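Local coordinates for protein GphF Dehydratase 1 (Archangium violaceum, PDB 6MBF) that probably dehydrates a polyketide intermediate of the gephyronic acid synthase and may also help to shift the resulting double bond, at residues A[255-259]-A[281-285]; A[172-178]-A[212-217]. All blocks are in the same frame, centred on the assembly; numbering follows the deposited sequence.

Contact 1 (A[255-259]-A[281-285]); sequences DHNQT and QLKRA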
loop_
_atom_site.group_PDB
_atom_site.type_symbol
_atom_site.label_atom_id
_atom_site.label_comp_id
_atom_site.label_asym_id
_atom_site.label_seq_id
_atom_site.Cartn_x
_atom_site.Cartn_y
_atom_site.Cartn_z
ATOM N N ASP A 255 16.216 14.494 16.076
ATOM C CA ASP A 255 15.182 14.737 17.071
ATOM C C ASP A 255 13.803 14.370 16.537
ATOM O O ASP A 255 13.164 13.441 17.036
ATOM C CB ASP A 255 15.229 16.211 17.518
ATOM C CG ASP A 255 14.038 16.604 18.385
ATOM O OD1 ASP A 255 13.586 17.762 18.279
ATOM O OD2 ASP A 255 13.540 15.762 19.161
ATOM N N HIS A 256 13.356 15.052 15.486
ATOM C CA HIS A 256 11.970 14.951 15.057
ATOM C C HIS A 256 11.920 15.353 13.593
ATOM O O HIS A 256 12.477 16.390 13.225
ATOM C CB HIS A 256 11.081 15.858 15.922
ATOM C CG HIS A 256 9.631 15.808 15.574
ATOM N ND1 HIS A 256 8.736 14.990 16.236
ATOM C CD2 HIS A 256 8.909 16.487 14.650
ATOM C CE1 HIS A 256 7.528 15.167 15.731
ATOM N NE2 HIS A 256 7.606 16.067 14.768
ATOM N N ASN A 257 11.288 14.529 12.763
ATOM C CA ASN A 257 11.262 14.766 11.329
ATOM C C ASN A 257 9.832 14.889 10.822
ATOM O O ASN A 257 8.917 14.225 11.317
ATOM C CB ASN A 257 11.974 13.636 10.573
ATOM C CG ASN A 257 13.450 13.579 10.878
ATOM O OD1 ASN A 257 14.245 14.319 10.293
ATOM N ND2 ASN A 257 13.829 12.709 11.805
ATOM N N GLN A 258 9.645 15.745 9.817
ATOM C CA GLN A 258 8.362 15.801 9.127
ATOM C C GLN A 258 8.261 14.761 8.022
ATOM O O GLN A 258 7.144 14.385 7.649
ATOM C CB GLN A 258 8.122 17.188 8.529
ATOM C CG GLN A 258 7.865 18.267 9.566
ATOM C CD GLN A 258 6.710 17.924 10.489
ATOM O OE1 GLN A 258 5.608 17.598 10.039
ATOM N NE2 GLN A 258 6.958 17.990 11.793
ATOM N N THR A 259 9.393 14.298 7.490
ATOM C CA THR A 259 9.390 13.349 6.387
ATOM C C THR A 259 10.462 12.290 6.590
ATOM O O THR A 259 11.470 12.510 7.273
ATOM C CB THR A 259 9.625 14.023 5.026
ATOM O OG1 THR A 259 10.899 14.678 5.035
ATOM C CG2 THR A 259 8.532 15.037 4.720
ATOM N N GLN A 281 7.859 7.614 0.158
ATOM C CA GLN A 281 7.975 8.931 0.769
ATOM C C GLN A 281 6.905 9.061 1.845
ATOM O O GLN A 281 5.714 8.889 1.567
ATOM C CB GLN A 281 7.859 10.022 -0.296
ATOM C CG GLN A 281 9.083 10.049 -1.220
ATOM C CD GLN A 281 8.749 10.357 -2.669
ATOM O OE1 GLN A 281 8.740 9.466 -3.526
ATOM N NE2 GLN A 281 8.497 11.625 -2.957
ATOM N N LEU A 282 7.332 9.327 3.079
ATOM C CA LEU A 282 6.435 9.423 4.222
ATOM C C LEU A 282 6.413 10.849 4.753
ATOM O O LEU A 282 7.451 11.509 4.815
ATOM C CB LEU A 282 6.876 8.484 5.348
ATOM C CG LEU A 282 7.046 7.003 5.018
ATOM C CD1 LEU A 282 7.548 6.260 6.270
ATOM C CD2 LEU A 282 5.725 6.440 4.537
ATOM N N LYS A 283 5.232 11.320 5.147
ATOM C CA LYS A 283 5.117 12.650 5.729
ATOM C C LYS A 283 4.131 12.606 6.887
ATOM O O LYS A 283 3.120 11.903 6.821
ATOM C CB LYS A 283 4.669 13.683 4.682
ATOM C CG LYS A 283 4.706 15.113 5.189
ATOM C CD LYS A 283 4.382 16.108 4.089
ATOM C CE LYS A 283 4.504 17.535 4.598
ATOM N NZ LYS A 283 4.262 18.522 3.513
ATOM N N ARG A 284 4.435 13.347 7.952
ATOM C CA ARG A 284 3.538 13.387 9.101
ATOM C C ARG A 284 2.205 14.021 8.716
ATOM O O ARG A 284 2.155 15.034 8.011
ATOM C CB ARG A 284 4.176 14.163 10.254
ATOM C CG ARG A 284 5.342 13.449 10.924
ATOM C CD ARG A 284 5.788 14.217 12.160
ATOM N NE ARG A 284 6.809 13.504 12.919
ATOM C CZ ARG A 284 6.541 12.551 13.804
ATOM N NH1 ARG A 284 5.278 12.195 14.037
ATOM N NH2 ARG A 284 7.529 11.966 14.462
ATOM N N ALA A 285 1.122 13.406 9.173
ATOM C CA ALA A 285 -0.206 13.943 8.921
ATOM C C ALA A 285 -0.433 15.203 9.748
ATOM O O ALA A 285 -0.053 15.273 10.919
ATOM C CB ALA A 285 -1.272 12.897 9.252
#
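In the C-terminal half of this double-hotdog dehydratase, strands 259-267 and 273-284 run antiparallel, and this contact is the open end of that pair, where the loop leading into strand 259-267 meets the last residues of strand 273-284. Asp255 begins the approach but stays clear of residues 281-285. At His256 the ring turns in, and its NE2 comes to 3.3 Å from NE of Arg284, over one face of the guanidinium; the angle is too poor for a hydrogen bond. Asn257 contributes its backbone: Arg284 NE donates to Asn257 O at 2.7 Å, while the side-chain amide oxygen OD1 is taken by the backbone of Ser253. Gln258 O accepts from Arg284 N at 2.9 Å with an N-H...O angle of 160°, and also lies 3.3 Å from Lys283 CA in a CA-H...O contact; its side chain folds back so that OE1 of Gln258 lies 3.7 Å from CB of Arg284. Thr259 then enters the sheet as a non-hydrogen-bonded partner of Lys283 (CA-CA 4.4 Å), the two side chains sharing one face. Arg284, with 97 Å² covered, thus holds the loop through both backbone and side chain, and its other guanidinium nitrogens bind Glu218, in a salt bridge, and the carbonyls of Ser219 and Glu222. At the strand end of the contact, Thr259 CG2 rests 3.9 Å from Lys283 CG.

Contact 2 (A[172-178]-A[212-217]); sequences LERRGRE and ALIYAH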
loop_
_atom_site.group_PDB
_atom_site.type_symbol
_atom_site.label_atom_id
_atom_site.label_comp_id
_atom_site.label_asym_id
_atom_site.label_seq_id
_atom_site.Cartn_x
_atom_site.Cartn_y
_atom_site.Cartn_z
ATOM N N LEU A 172 10.809 -8.705 13.726
ATOM C CA LEU A 172 11.470 -7.549 13.140
ATOM C C LEU A 172 12.778 -7.340 13.887
ATOM O O LEU A 172 12.783 -7.335 15.121
ATOM C CB LEU A 172 10.590 -6.290 13.220
ATOM C CG LEU A 172 11.162 -5.006 12.591
ATOM C CD1 LEU A 172 11.355 -5.144 11.067
ATOM C CD2 LEU A 172 10.290 -3.803 12.902
ATOM N N GLU A 173 13.875 -7.197 13.149
ATOM C CA GLU A 173 15.159 -6.887 13.761
ATOM C C GLU A 173 15.816 -5.741 13.011
ATOM O O GLU A 173 15.690 -5.631 11.788
ATOM C CB GLU A 173 16.088 -8.104 13.787
ATOM C CG GLU A 173 16.517 -8.612 12.426
ATOM C CD GLU A 173 17.370 -9.854 12.536
ATOM O OE1 GLU A 173 16.847 -10.884 13.012
ATOM O OE2 GLU A 173 18.562 -9.797 12.170
ATOM N N ARG A 174 16.510 -4.880 13.746
ATOM C CA ARG A 174 17.072 -3.684 13.146
ATOM C C ARG A 174 18.572 -3.596 13.391
ATOM O O ARG A 174 19.117 -4.182 14.332
ATOM C CB ARG A 174 16.389 -2.420 13.676
ATOM C CG ARG A 174 16.633 -2.130 15.152
ATOM C CD ARG A 174 16.055 -0.763 15.533
ATOM N NE ARG A 174 16.592 0.315 14.698
ATOM C CZ ARG A 174 16.057 1.530 14.603
ATOM N NH1 ARG A 174 14.961 1.830 15.289
ATOM N NH2 ARG A 174 16.610 2.445 13.814
ATOM N N ARG A 175 19.233 -2.855 12.508
ATOM C CA ARG A 175 20.647 -2.529 12.656
ATOM C C ARG A 175 20.875 -1.216 11.928
ATOM O O ARG A 175 20.697 -1.151 10.709
ATOM C CB ARG A 175 21.536 -3.633 12.084
ATOM C CG ARG A 175 22.980 -3.218 11.889
ATOM C CD ARG A 175 23.828 -3.538 13.105
ATOM N NE ARG A 175 23.945 -4.975 13.330
ATOM C CZ ARG A 175 24.828 -5.530 14.155
ATOM N NH1 ARG A 175 25.679 -4.767 14.826
ATOM N NH2 ARG A 175 24.867 -6.848 14.306
ATOM N N GLY A 176 21.235 -0.168 12.663
ATOM C CA GLY A 176 21.237 1.156 12.053
ATOM C C GLY A 176 19.854 1.523 11.535
ATOM O O GLY A 176 18.840 1.348 12.221
ATOM N N ARG A 177 19.803 2.042 10.308
ATOM C CA ARG A 177 18.552 2.410 9.657
ATOM C C ARG A 177 18.009 1.300 8.764
ATOM O O ARG A 177 17.152 1.568 7.909
ATOM C CB ARG A 177 18.730 3.685 8.822
ATOM C CG ARG A 177 19.121 4.925 9.594
ATOM C CD ARG A 177 18.932 6.164 8.731
ATOM N NE ARG A 177 19.800 6.169 7.558
ATOM C CZ ARG A 177 21.058 6.606 7.564
ATOM N NH1 ARG A 177 21.596 7.082 8.687
ATOM N NH2 ARG A 177 21.775 6.576 6.450
ATOM N N GLU A 178 18.488 0.072 8.937
ATOM C CA GLU A 178 18.024 -1.071 8.173
ATOM C C GLU A 178 17.326 -2.072 9.079
ATOM O O GLU A 178 17.553 -2.122 10.295
ATOM C CB GLU A 178 19.187 -1.752 7.442
ATOM C CG GLU A 178 19.876 -0.837 6.452
ATOM C CD GLU A 178 20.861 -1.567 5.548
ATOM O OE1 GLU A 178 20.743 -2.806 5.405
ATOM O OE2 GLU A 178 21.749 -0.889 4.977
ATOM N N ALA A 212 7.974 1.141 12.606
ATOM C CA ALA A 212 8.534 0.644 13.858
ATOM C C ALA A 212 9.962 1.132 14.059
ATOM O O ALA A 212 10.373 1.411 15.189
ATOM C CB ALA A 212 8.473 -0.887 13.889
ATOM N N LEU A 213 10.739 1.248 12.978
ATOM C CA LEU A 213 12.086 1.794 13.110
ATOM C C LEU A 213 12.048 3.283 13.435
ATOM O O LEU A 213 12.732 3.746 14.358
ATOM C CB LEU A 213 12.890 1.534 11.836
ATOM C CG LEU A 213 13.880 0.386 11.988
ATOM C CD1 LEU A 213 13.123 -0.929 12.174
ATOM C CD2 LEU A 213 14.805 0.330 10.791
ATOM N N ILE A 214 11.238 4.047 12.696
ATOM C CA ILE A 214 11.123 5.484 12.936
ATOM C C ILE A 214 10.724 5.760 14.385
ATOM O O ILE A 214 11.359 6.563 15.077
ATOM C CB ILE A 214 10.115 6.110 11.955
ATOM C CG1 ILE A 214 10.657 6.074 10.519
ATOM C CG2 ILE A 214 9.772 7.526 12.377
ATOM C CD1 ILE A 214 9.587 6.318 9.472
ATOM N N TYR A 215 9.673 5.091 14.867
ATOM C CA TYR A 215 9.060 5.445 16.145
ATOM C C TYR A 215 9.886 4.989 17.338
ATOM O O TYR A 215 9.541 5.322 18.480
ATOM C CB TYR A 215 7.635 4.885 16.216
ATOM C CG TYR A 215 6.698 5.569 15.239
ATOM C CD1 TYR A 215 5.710 4.857 14.567
ATOM C CD2 TYR A 215 6.812 6.932 14.984
ATOM C CE1 TYR A 215 4.848 5.495 13.674
ATOM C CE2 TYR A 215 5.965 7.570 14.090
ATOM C CZ TYR A 215 4.988 6.843 13.439
ATOM O OH TYR A 215 4.150 7.479 12.560
ATOM N N ALA A 216 10.981 4.266 17.101
ATOM C CA ALA A 216 11.965 4.067 18.155
ATOM C C ALA A 216 12.620 5.380 18.565
ATOM O O ALA A 216 13.112 5.489 19.693
ATOM C CB ALA A 216 13.030 3.068 17.708
ATOM N N HIS A 217 12.607 6.388 17.688
ATOM C CA HIS A 217 13.345 7.625 17.901
ATOM C C HIS A 217 12.490 8.881 17.969
ATOM O O HIS A 217 13.004 9.921 18.397
ATOM C CB HIS A 217 14.385 7.821 16.789
ATOM C CG HIS A 217 15.250 6.624 16.559
ATOM N ND1 HIS A 217 16.299 6.294 17.389
ATOM C CD2 HIS A 217 15.215 5.673 15.597
ATOM C CE1 HIS A 217 16.878 5.192 16.944
ATOM N NE2 HIS A 217 16.237 4.792 15.861
HETATM O O HOH W 1 13.037 -0.087 16.292
#
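Leu213 and Arg174, with 109 and 96 Å² covered respectively, carry most of this junction between the C-terminal part of helix 200-214 and the hairpin in which strand 169-175 turns into strand 178-184, near one end of the hotdog sheet, where the short strand 147-148 is outermost. The turn is a type II' beta turn from Arg175 to Glu178, with Gly176 at phi/psi 59/-134, a positive phi that favours glycine. Leu213 lies under it: CD2 is 3.7 Å from Glu178 O and 3.9 Å from Arg177 C, so one methyl packs against turn backbone. Its CD1 is 4.1 Å from Leu172 CD2, and the same Leu172 methyl meets Ala212 CB at 3.6 Å. Outside the pair, Leu246 and Leu248 of strand 241-248 and Ala179 also touch Leu213, continuing the apolar layer between helix and sheet.

Arg174 lies across this leucine, its CZ 3.6 Å from Leu213 CG, which sits over one face of the guanidinium. Arg174 NH1 donates to Leu213 O at 3.1 Å and to a water at 2.9 Å that in turn donates to Ala212 O at 3.2 Å. Arg174 NH2 reaches back to Gly176 O at 3.0 Å, with an angle of 166°. Ala216 CB lies 3.3 Å from Arg174 NH1, near the guanidinium plane, and His217 NE2 is 3.1 Å from Arg174 NH2. One guanidinium therefore ties the carbonyls of Ala212 and Leu213 to that of Gly176, directly and through water, while its flat face covers a buried leucine: polar bridging and apolar packing combine in a single side chain.

Contacts 1 and 2 follow one another along the chain, with centres about 15 Å apart on the same side of the molecule, and both reach the long antiparallel sheet of the hotdog fold. Helix 200-214 connects them: Ile214, from the helical segment of contact 2, meets Leu282 of contact 1 through their CD1 atoms at 3.8 Å. The residue directly after 212-217, Glu218, accepts from Asn257 N, so the chain passes from contact 2 straight into the surroundings of contact 1. A magnesium ion lies about 8 Å from the side chain of Leu282. In dehydratases of this family the long helix of the second hotdog carries the catalytic aspartate; helix 200-214 is probably that helix, and contact 2 lies at its C-terminal part.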